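Local coordinates for mandelate racemase/muconate lactonizing protein (Paenibacillus sp., PDB 3QPE) that binds magnesium and D-galacturonic acid in a TIM-barrel active site and, as a member of the enolase superfamily, probably acts on acid sugars, at residues G24-S29 with E336-T341; I169-G174 with I206-A211; L306-H311 with A327-F332. All coordinates share one frame; numbering follows the deposited sequence.

Contact 1 of 3, residues G24-S29 with E336-T341. With DGU (D-galacturonic acid), chain G.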
loop_
_atom_site.group_PDB
_atom_site.type_symbol
_atom_site.label_atom_id
_atom_site.label_comp_id
_atom_site.label_asym_id
_atom_site.label_seq_id
_atom_site.Cartn_x
_atom_site.Cartn_y
_atom_site.Cartn_z
ATOM N N GLY A 24 29.885 -6.151 6.444
ATOM C CA GLY A 24 30.512 -6.692 5.258
ATOM C C GLY A 24 30.277 -5.773 4.085
ATOM O O GLY A 24 29.918 -4.620 4.280
ATOM N N GLU A 25 30.468 -6.301 2.883
ATOM C CA GLU A 25 30.338 -5.537 1.641
ATOM C C GLU A 25 29.825 -6.412 0.525
ATOM O O GLU A 25 30.153 -7.604 0.445
ATOM C CB GLU A 25 31.705 -4.999 1.191
ATOM C CG GLU A 25 32.328 -4.000 2.110
ATOM C CD GLU A 25 33.604 -3.424 1.518
ATOM O OE1 GLU A 25 34.472 -4.215 1.087
ATOM O OE2 GLU A 25 33.724 -2.182 1.466
ATOM N N ARG A 26 29.039 -5.826 -0.372
ATOM C CA ARG A 26 28.711 -6.543 -1.584
ATOM C C ARG A 26 29.849 -6.386 -2.604
ATOM O O ARG A 26 30.646 -5.459 -2.515
ATOM C CB ARG A 26 27.331 -6.137 -2.144
ATOM C CG ARG A 26 27.178 -4.674 -2.548
ATOM C CD ARG A 26 25.812 -4.429 -3.234
ATOM N NE ARG A 26 24.644 -4.870 -2.447
ATOM C CZ ARG A 26 24.013 -4.114 -1.546
ATOM N NH1 ARG A 26 24.448 -2.891 -1.270
ATOM N NH2 ARG A 26 22.950 -4.587 -0.894
ATOM N N ALA A 27 29.927 -7.311 -3.551
ATOM C CA ALA A 27 31.049 -7.380 -4.482
ATOM C C ALA A 27 31.159 -6.145 -5.377
ATOM O O ALA A 27 32.259 -5.680 -5.677
ATOM C CB ALA A 27 30.951 -8.654 -5.320
ATOM N N ARG A 28 30.018 -5.612 -5.808
ATOM C CA ARG A 28 30.011 -4.414 -6.639
ATOM C C ARG A 28 29.023 -3.415 -6.042
ATOM O O ARG A 28 27.916 -3.797 -5.631
ATOM C CB ARG A 28 29.623 -4.794 -8.068
ATOM C CG ARG A 28 29.749 -3.665 -9.087
ATOM C CD ARG A 28 29.278 -4.115 -10.459
ATOM N NE ARG A 28 27.852 -4.423 -10.464
ATOM C CZ ARG A 28 27.343 -5.615 -10.756
ATOM N NH1 ARG A 28 28.138 -6.613 -11.099
ATOM N NH2 ARG A 28 26.025 -5.806 -10.725
ATOM N N SER A 29 29.415 -2.148 -5.960
ATOM C CA SER A 29 28.510 -1.133 -5.423
ATOM C C SER A 29 27.206 -1.030 -6.249
ATOM O O SER A 29 27.234 -1.033 -7.483
ATOM C CB SER A 29 29.207 0.228 -5.335
ATOM O OG SER A 29 28.358 1.199 -4.741
ATOM N N GLU A 336 16.632 -14.962 -4.526
ATOM C CA GLU A 336 17.120 -13.660 -4.977
ATOM C C GLU A 336 18.575 -13.464 -4.504
ATOM O O GLU A 336 18.834 -13.363 -3.307
ATOM C CB GLU A 336 16.223 -12.518 -4.474
ATOM C CG GLU A 336 16.599 -11.164 -5.066
ATOM C CD GLU A 336 15.637 -10.048 -4.700
ATOM O OE1 GLU A 336 14.694 -10.299 -3.921
ATOM O OE2 GLU A 336 15.818 -8.915 -5.203
ATOM N N TYR A 337 19.526 -13.412 -5.437
ATOM C CA TYR A 337 20.948 -13.479 -5.052
ATOM C C TYR A 337 21.748 -12.172 -5.197
ATOM O O TYR A 337 21.733 -11.520 -6.246
ATOM C CB TYR A 337 21.654 -14.638 -5.784
ATOM C CG TYR A 337 23.038 -14.910 -5.244
ATOM C CD1 TYR A 337 24.148 -14.284 -5.785
ATOM C CD2 TYR A 337 23.230 -15.776 -4.166
ATOM C CE1 TYR A 337 25.412 -14.512 -5.278
ATOM C CE2 TYR A 337 24.491 -16.010 -3.654
ATOM C CZ TYR A 337 25.577 -15.372 -4.215
ATOM O OH TYR A 337 26.841 -15.595 -3.712
ATOM N N ASP A 338 22.428 -11.795 -4.113
ATOM C CA ASP A 338 23.361 -10.670 -4.077
ATOM C C ASP A 338 24.657 -11.261 -3.538
ATOM O O ASP A 338 24.637 -11.987 -2.548
ATOM C CB ASP A 338 22.851 -9.612 -3.093
ATOM C CG ASP A 338 23.351 -8.216 -3.386
ATOM O OD1 ASP A 338 23.958 -7.970 -4.464
ATOM O OD2 ASP A 338 23.100 -7.329 -2.537
ATOM N N ASP A 339 25.778 -10.960 -4.182
ATOM C CA ASP A 339 27.070 -11.514 -3.777
ATOM C C ASP A 339 27.657 -10.676 -2.655
ATOM O O ASP A 339 28.265 -9.622 -2.891
ATOM C CB ASP A 339 28.042 -11.527 -4.966
ATOM C CG ASP A 339 29.322 -12.314 -4.677
ATOM O OD1 ASP A 339 29.607 -12.614 -3.497
ATOM O OD2 ASP A 339 30.037 -12.650 -5.643
ATOM N N ILE A 340 27.485 -11.144 -1.427
ATOM C CA ILE A 340 27.937 -10.390 -0.267
ATOM C C ILE A 340 28.913 -11.197 0.566
ATOM O O ILE A 340 28.751 -12.414 0.717
ATOM C CB ILE A 340 26.756 -10.000 0.627
ATOM C CG1 ILE A 340 25.771 -9.152 -0.181
ATOM C CG2 ILE A 340 27.234 -9.239 1.859
ATOM C CD1 ILE A 340 24.414 -9.068 0.470
ATOM N N THR A 341 29.924 -10.509 1.101
ATOM C CA THR A 341 30.837 -11.095 2.084
ATOM C C THR A 341 30.669 -10.399 3.416
ATOM O O THR A 341 30.973 -9.219 3.560
ATOM C CB THR A 341 32.313 -11.002 1.626
ATOM O OG1 THR A 341 32.438 -11.608 0.338
ATOM C CG2 THR A 341 33.239 -11.737 2.598
HETATM O O1 DGU G . 15.671 -1.970 -0.043
HETATM O O2 DGU G . 15.653 -0.380 -2.373
HETATM O O5 DGU G . 13.023 -3.869 -4.978
HETATM O O6B DGU G . 13.369 -6.570 -5.587
HETATM C C1 DGU G . 15.436 -2.456 -1.156
HETATM C C2 DGU G . 15.907 -1.790 -2.469
HETATM C C3 DGU G . 15.202 -2.357 -3.719
HETATM C C4 DGU G . 15.160 -3.903 -3.779
HETATM C C5 DGU G . 14.330 -4.465 -4.944
HETATM C C6 DGU G . 14.288 -6.010 -4.944
HETATM O O3 DGU G . 15.863 -1.873 -4.896
HETATM O O4 DGU G . 14.581 -4.405 -2.575
HETATM O O6A DGU G . 15.193 -6.586 -4.301
#

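Contact 2 of 3, residues I169-G174 with I206-A211. With MG (magnesium ion), chain E; DGU (D-galacturonic acid), chain G.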
loop_
_atom_site.group_PDB
_atom_site.type_symbol
_atom_site.label_atom_id
_atom_site.label_comp_id
_atom_site.label_asym_id
_atom_site.label_seq_id
_atom_site.Cartn_x
_atom_site.Cartn_y
_atom_site.Cartn_z
ATOM N N ILE A 169 16.667 -6.884 -13.685
ATOM C CA ILE A 169 17.184 -5.595 -14.094
ATOM C C ILE A 169 16.314 -4.462 -13.557
ATOM O O ILE A 169 15.105 -4.455 -13.768
ATOM C CB ILE A 169 17.169 -5.520 -15.632
ATOM C CG1 ILE A 169 17.812 -6.773 -16.233
ATOM C CG2 ILE A 169 17.797 -4.237 -16.115
ATOM C CD1 ILE A 169 17.873 -6.752 -17.753
ATOM N N LYS A 170 16.913 -3.505 -12.864
ATOM C CA LYS A 170 16.167 -2.334 -12.426
ATOM C C LYS A 170 15.808 -1.466 -13.628
ATOM O O LYS A 170 16.678 -1.142 -14.427
ATOM C CB LYS A 170 17.003 -1.525 -11.442
ATOM C CG LYS A 170 17.277 -2.260 -10.143
ATOM C CD LYS A 170 15.977 -2.434 -9.335
ATOM C CE LYS A 170 16.253 -2.971 -7.922
ATOM N NZ LYS A 170 15.608 -4.306 -7.714
ATOM N N VAL A 171 14.528 -1.115 -13.758
ATOM C CA VAL A 171 14.070 -0.184 -14.782
ATOM C C VAL A 171 13.311 0.938 -14.085
ATOM O O VAL A 171 13.222 0.954 -12.853
ATOM C CB VAL A 171 13.189 -0.878 -15.814
ATOM C CG1 VAL A 171 13.975 -1.983 -16.492
ATOM C CG2 VAL A 171 11.931 -1.485 -15.126
ATOM N N GLY A 172 12.785 1.887 -14.854
ATOM C CA GLY A 172 12.156 3.056 -14.268
ATOM C C GLY A 172 13.048 4.280 -14.208
ATOM O O GLY A 172 12.764 5.235 -13.482
ATOM N N ARG A 173 14.136 4.265 -14.968
ATOM C CA ARG A 173 15.029 5.427 -15.011
ATOM C C ARG A 173 14.323 6.783 -15.203
ATOM O O ARG A 173 14.716 7.790 -14.595
ATOM C CB ARG A 173 16.127 5.222 -16.057
ATOM C CG ARG A 173 17.154 4.182 -15.655
ATOM C CD ARG A 173 18.033 3.785 -16.840
ATOM N NE ARG A 173 19.071 2.833 -16.455
ATOM C CZ ARG A 173 18.849 1.551 -16.178
ATOM N NH1 ARG A 173 19.859 0.762 -15.821
ATOM N NH2 ARG A 173 17.612 1.058 -16.232
ATOM N N GLY A 174 13.279 6.812 -16.020
ATOM C CA GLY A 174 12.572 8.055 -16.312
ATOM C C GLY A 174 11.567 8.504 -15.260
ATOM O O GLY A 174 10.927 9.559 -15.388
ATOM N N ILE A 206 12.322 -7.781 -14.915
ATOM C CA ILE A 206 12.501 -6.355 -14.751
ATOM C C ILE A 206 11.727 -5.838 -13.555
ATOM O O ILE A 206 10.645 -6.349 -13.232
ATOM C CB ILE A 206 12.146 -5.575 -16.033
ATOM C CG1 ILE A 206 10.700 -5.871 -16.451
ATOM C CG2 ILE A 206 13.101 -5.956 -17.153
ATOM C CD1 ILE A 206 10.244 -5.105 -17.710
ATOM N N ASP A 207 12.295 -4.842 -12.882
ATOM C CA ASP A 207 11.734 -4.366 -11.621
ATOM C C ASP A 207 11.716 -2.852 -11.638
ATOM O O ASP A 207 12.762 -2.203 -11.635
ATOM C CB ASP A 207 12.530 -4.927 -10.426
ATOM C CG ASP A 207 12.036 -4.415 -9.084
ATOM O OD1 ASP A 207 11.109 -3.582 -9.054
ATOM O OD2 ASP A 207 12.620 -4.822 -8.050
ATOM N N ALA A 208 10.514 -2.287 -11.666
ATOM C CA ALA A 208 10.370 -0.853 -11.866
ATOM C C ALA A 208 10.379 -0.064 -10.570
ATOM O O ALA A 208 10.454 1.164 -10.583
ATOM C CB ALA A 208 9.083 -0.550 -12.672
ATOM N N ASN A 209 10.318 -0.757 -9.443
ATOM C CA ASN A 209 10.155 -0.075 -8.158
ATOM C C ASN A 209 9.089 1.013 -8.242
ATOM O O ASN A 209 9.268 2.132 -7.745
ATOM C CB ASN A 209 11.482 0.464 -7.617
ATOM C CG ASN A 209 12.427 -0.645 -7.195
ATOM O OD1 ASN A 209 13.349 -0.989 -7.928
ATOM N ND2 ASN A 209 12.192 -1.222 -6.015
ATOM N N ASN A 210 7.983 0.653 -8.889
ATOM C CA ASN A 210 6.771 1.455 -8.903
ATOM C C ASN A 210 6.900 2.733 -9.708
ATOM O O ASN A 210 6.028 3.602 -9.661
ATOM C CB ASN A 210 6.311 1.750 -7.474
ATOM C CG ASN A 210 5.707 0.522 -6.798
ATOM O OD1 ASN A 210 5.254 -0.395 -7.466
ATOM N ND2 ASN A 210 5.708 0.507 -5.473
ATOM N N ALA A 211 7.984 2.828 -10.473
ATOM C CA ALA A 211 8.274 4.028 -11.249
ATOM C C ALA A 211 7.450 4.204 -12.529
ATOM O O ALA A 211 7.491 5.270 -13.123
ATOM C CB ALA A 211 9.779 4.092 -11.576
HETATM MG MG MG E . 11.613 -5.364 -6.161
HETATM O O1 DGU G . 15.671 -1.970 -0.043
HETATM O O2 DGU G . 15.653 -0.380 -2.373
HETATM O O5 DGU G . 13.023 -3.869 -4.978
HETATM O O6B DGU G . 13.369 -6.570 -5.587
HETATM C C1 DGU G . 15.436 -2.456 -1.156
HETATM C C2 DGU G . 15.907 -1.790 -2.469
HETATM C C3 DGU G . 15.202 -2.357 -3.719
HETATM C C4 DGU G . 15.160 -3.903 -3.779
HETATM C C5 DGU G . 14.330 -4.465 -4.944
HETATM C C6 DGU G . 14.288 -6.010 -4.944
HETATM O O3 DGU G . 15.863 -1.873 -4.896
HETATM O O4 DGU G . 14.581 -4.405 -2.575
HETATM O O6A DGU G . 15.193 -6.586 -4.301
HETATM O O HOH W 1 14.150 0.353 -10.280
HETATM O O HOH W 2 10.246 -3.678 -6.470
#

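Contact 3 of 3, residues L306-H311 with A327-F332. With DGU (D-galacturonic acid), chain G.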
loop_
_atom_site.group_PDB
_atom_site.type_symbol
_atom_site.label_atom_id
_atom_site.label_comp_id
_atom_site.label_asym_id
_atom_site.label_seq_id
_atom_site.Cartn_x
_atom_site.Cartn_y
_atom_site.Cartn_z
ATOM N N LEU A 306 -0.466 -20.381 -7.080
ATOM C CA LEU A 306 0.306 -19.146 -7.135
ATOM C C LEU A 306 1.770 -19.403 -6.757
ATOM O O LEU A 306 2.083 -20.402 -6.100
ATOM C CB LEU A 306 -0.317 -18.089 -6.219
ATOM C CG LEU A 306 -1.718 -17.603 -6.625
ATOM C CD1 LEU A 306 -2.371 -16.808 -5.490
ATOM C CD2 LEU A 306 -1.655 -16.763 -7.918
ATOM N N ARG A 307 2.650 -18.488 -7.164
ATOM C CA ARG A 307 4.096 -18.679 -7.049
ATOM C C ARG A 307 4.702 -17.846 -5.921
ATOM O O ARG A 307 4.255 -16.725 -5.647
ATOM C CB ARG A 307 4.774 -18.297 -8.376
ATOM C CG ARG A 307 4.235 -19.061 -9.575
ATOM C CD ARG A 307 4.581 -18.359 -10.882
ATOM N NE ARG A 307 3.960 -19.009 -12.025
ATOM C CZ ARG A 307 4.558 -19.937 -12.756
ATOM N NH1 ARG A 307 5.798 -20.313 -12.454
ATOM N NH2 ARG A 307 3.921 -20.484 -13.786
ATOM N N SER A 308 5.739 -18.396 -5.293
ATOM C CA SER A 308 6.404 -17.765 -4.170
ATOM C C SER A 308 7.820 -17.340 -4.605
ATOM O O SER A 308 8.588 -18.150 -5.121
ATOM C CB SER A 308 6.489 -18.747 -3.004
ATOM O OG SER A 308 5.204 -19.093 -2.503
ATOM N N ALA A 309 8.143 -16.066 -4.424
ATOM C CA ALA A 309 9.498 -15.586 -4.660
ATOM C C ALA A 309 9.855 -14.598 -3.567
ATOM O O ALA A 309 9.745 -13.387 -3.755
ATOM C CB ALA A 309 9.614 -14.913 -6.067
ATOM N N PRO A 310 10.283 -15.107 -2.397
ATOM C CA PRO A 310 10.555 -14.194 -1.280
ATOM C C PRO A 310 11.587 -13.122 -1.630
ATOM O O PRO A 310 12.642 -13.451 -2.166
ATOM C CB PRO A 310 11.122 -15.120 -0.204
ATOM C CG PRO A 310 10.518 -16.470 -0.508
ATOM C CD PRO A 310 10.532 -16.511 -2.041
ATOM N N HIS A 311 11.277 -11.864 -1.308
ATOM C CA HIS A 311 12.188 -10.741 -1.515
ATOM C C HIS A 311 13.359 -10.879 -0.555
ATOM O O HIS A 311 13.179 -11.229 0.620
ATOM C CB HIS A 311 11.463 -9.422 -1.233
ATOM C CG HIS A 311 12.369 -8.231 -1.147
ATOM N ND1 HIS A 311 13.094 -7.927 -0.014
ATOM C CD2 HIS A 311 12.646 -7.258 -2.046
ATOM C CE1 HIS A 311 13.791 -6.822 -0.223
ATOM N NE2 HIS A 311 13.543 -6.400 -1.450
ATOM N N ALA A 327 12.316 -26.000 0.124
ATOM C CA ALA A 327 11.962 -27.406 0.294
ATOM C C ALA A 327 10.535 -27.565 0.796
ATOM O O ALA A 327 9.953 -28.637 0.670
ATOM C CB ALA A 327 12.923 -28.096 1.244
ATOM N N ALA A 328 9.983 -26.492 1.363
ATOM C CA ALA A 328 8.654 -26.528 1.979
ATOM C C ALA A 328 7.551 -25.898 1.121
ATOM O O ALA A 328 6.390 -25.902 1.513
ATOM C CB ALA A 328 8.695 -25.848 3.337
ATOM N N VAL A 329 7.920 -25.339 -0.026
ATOM C CA VAL A 329 6.955 -24.685 -0.898
ATOM C C VAL A 329 7.023 -25.246 -2.310
ATOM O O VAL A 329 8.076 -25.209 -2.950
ATOM C CB VAL A 329 7.188 -23.171 -0.968
ATOM C CG1 VAL A 329 6.141 -22.525 -1.861
ATOM C CG2 VAL A 329 7.154 -22.565 0.424
ATOM N N ARG A 330 5.899 -25.756 -2.811
ATOM C CA ARG A 330 5.927 -26.368 -4.135
ATOM C C ARG A 330 6.245 -25.388 -5.253
ATOM O O ARG A 330 7.104 -25.671 -6.087
ATOM C CB ARG A 330 4.644 -27.149 -4.469
ATOM C CG ARG A 330 4.757 -27.756 -5.872
ATOM C CD ARG A 330 3.618 -28.665 -6.239
ATOM N NE ARG A 330 2.353 -27.951 -6.248
ATOM C CZ ARG A 330 1.473 -28.034 -5.261
ATOM N NH1 ARG A 330 1.732 -28.816 -4.231
ATOM N NH2 ARG A 330 0.340 -27.358 -5.318
ATOM N N ASN A 331 5.563 -24.243 -5.294
ATOM C CA ASN A 331 5.815 -23.292 -6.378
ATOM C C ASN A 331 6.865 -22.239 -6.022
ATOM O O ASN A 331 6.666 -21.056 -6.284
ATOM C CB ASN A 331 4.528 -22.602 -6.850
ATOM C CG ASN A 331 3.473 -23.584 -7.300
ATOM O OD1 ASN A 331 3.786 -24.648 -7.835
ATOM N ND2 ASN A 331 2.205 -23.232 -7.083
ATOM N N PHE A 332 7.963 -22.677 -5.403
ATOM C CA PHE A 332 9.084 -21.794 -5.129
ATOM C C PHE A 332 9.753 -21.375 -6.435
ATOM O O PHE A 332 10.121 -22.217 -7.244
ATOM C CB PHE A 332 10.111 -22.469 -4.199
ATOM C CG PHE A 332 11.154 -21.526 -3.672
ATOM C CD1 PHE A 332 12.301 -21.266 -4.402
ATOM C CD2 PHE A 332 10.988 -20.896 -2.449
ATOM C CE1 PHE A 332 13.254 -20.384 -3.928
ATOM C CE2 PHE A 332 11.941 -20.005 -1.969
ATOM C CZ PHE A 332 13.077 -19.765 -2.703
HETATM O O1 DGU G . 15.671 -1.970 -0.043
HETATM O O2 DGU G . 15.653 -0.380 -2.373
HETATM O O5 DGU G . 13.023 -3.869 -4.978
HETATM O O6B DGU G . 13.369 -6.570 -5.587
HETATM C C1 DGU G . 15.436 -2.456 -1.156
HETATM C C2 DGU G . 15.907 -1.790 -2.469
HETATM C C3 DGU G . 15.202 -2.357 -3.719
HETATM C C4 DGU G . 15.160 -3.903 -3.779
HETATM C C5 DGU G . 14.330 -4.465 -4.944
HETATM C C6 DGU G . 14.288 -6.010 -4.944
HETATM O O3 DGU G . 15.863 -1.873 -4.896
HETATM O O4 DGU G . 14.581 -4.405 -2.575
HETATM O O6A DGU G . 15.193 -6.586 -4.301
#

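Contact 1 of 3, residues G24-S29 with E336-T341
The guanidinium of R26 and the carboxylate of D338 meet edge on, nearly coplanar, with 24° between their planes. R26 offers NE and NH2 side-on, and both nitrogens converge on a single oxygen: NE lies 2.9 Å from D338 OD2 and NH2 3.2 Å from that same OD2. The NE bond arrives on the syn side of the carboxylate, whereas the NH2 bond comes in nearly along the C-O axis and is the more bent of the two. R26 reaches this position with CG lodged between its backbone N and carbonyl carbon (chi1 62°) and a further bend at chi3, which turns the head back toward D338. The third nitrogen, NH1, goes to the carbonyl of G40, so the buried guanidinium is held from two directions.

Next to the salt bridge the two strands pair antiparallel. E25 and T341 form a hydrogen-bonded pair, T341 N to E25 O being 3.0 Å and close to straight, while R26 and I340 form the non-hydrogen-bonded pair next to it. On the R26 side of this sheet, I340 CG1 packs against R26 CB at 3.9 Å. One residue on, A27 N donates to D339 O at 2.9 Å and A27 CB rests alongside the D339 carboxylate, whose OD2 is paired with K162.

At the other end of 336-341, E336 belongs to the ligand pocket: its OE2 is 2.6 Å from O6A of the bound D-galacturonic acid and also meets K168 and T133. The chain thus leaves barrel strand 335-337 and, within a few residues, joins the antiparallel sheet containing strand 14-30, a direct seam between the capping domain and the barrel characteristic of the enolase superfamily.

Contact 2 of 3, residues I169-G174 with I206-A211
V171 supplies the apolar centre: CG1 lies across I206, 4.1 Å from its CB, and CG2 packs on the methyl of A208, 3.9 Å from A208 CB. One branch thus rests on the strand residue I206 and the other on the loop residue A208, and at the margin A211 CB closes over the backbone of G172, where a CB on the glycine would clash with that methyl.

Around this centre the strands run parallel. D207 N donates to I169 O and V171 N to D207 O, both at 3.0 Å, tying I169 to I206 and K170 to D207 in register. Just beyond, water 1 lies 2.8 Å from both V171 O and N209 OD1, between the two loops that follow the strands.

The polar edge is formed by K170 and D207, lying side by side and pointing the same way. K170 bends at chi2 (-68°) and again near its end, carrying NZ to 3.1 Å from D207 OD2, which it meets from above the carboxylate plane. That same OD2 binds magnesium at 2.2 Å, while OD1 accepts from N209 N in an Asx turn, so the carboxylate is fixed through both oxygens. N209 in turn gives ND2 to O5 of D-galacturonic acid at 3.0 Å, and this O5 and O6B chelate the magnesium. Water 2 and the carboxylates of E233 and E263 complete the six ligands.

Strands 167-170 and 204-207 are joined through helix 180-198 in a beta-alpha-beta unit of the barrel. I169 and I206 face that helix, touching I194 and V191, whereas K170 and D207 face the ligand; A211 O accepts a hydrogen bond from ND2 of N213 of the second subunit.

Contact 3 of 3, residues L306-H311 with A327-F332
With CG beside its backbone N and anti to the carbonyl carbon (chi1 -57°), N331 swings its amide over the carbonyl of L306, and ND2 donates to L306 O at 3.0 Å. The oxygen lies in the amide plane of N331, but the donor sits well above the carbonyl plane of L306. F332 takes the other course: its CG is anti to the backbone N (chi1 -169°), which brings the ring back to P310 although its CB sets off away from 306-311.

The backbone of N331 grips the strand too. S308 N donates to N331 O at 3.0 Å, almost perfectly straight at 177°, and the CA of R307 makes a longer C-H contact with the same oxygen. One asparagine thus serves L306 through its side chain and S308 through its carbonyl. An alanine here would lose the amide and probably leave the carbonyl of L306 without this donor, the turn then being held to 306-311 by one hydrogen bond fewer.

Side-chain packing adds to this: a methyl of V329, CG1, rests on the hydroxyl S308 OG at 3.6 Å, and P310 CD meets CE2 of F332 at 3.8 Å, the two side chains crossing at about a right angle. Helix 291-303 backs this region: W294 touches S308 and P310, and D302 accepts from the backbone N of both R330 and N331.

At the far end of the strand segment, H311 NE2 and O4 of D-galacturonic acid are 2.5 Å apart in a straight hydrogen bond, and H311 ND1 pairs with D285. Such a His-Asp pair beside the sugar is consistent with acid-base chemistry, as in the mandelate racemase relatives.

Overall arrangement
Each contact touches the same D-galacturonic acid and reaches the same barrel sheet. Contact 1 spans the chain most widely, bringing 24-29 to 336-341; contacts 2 and 3 are nested within that loop and follow one another in series. Their centres stand about 20 Å (1 and 2), about 23 Å (1 and 3) and about 23 Å (2 and 3) apart. Contacts 1 and 3 touch where E336 OE1 packs against the CA of H311 at 3.5 Å, whereas contact 2 approaches the others without touching. Contact 2 supplies a magnesium ligand, contact 3 a histidine, and contact 1 links the barrel to the antiparallel sheet, so distant sequence regions converge on one site.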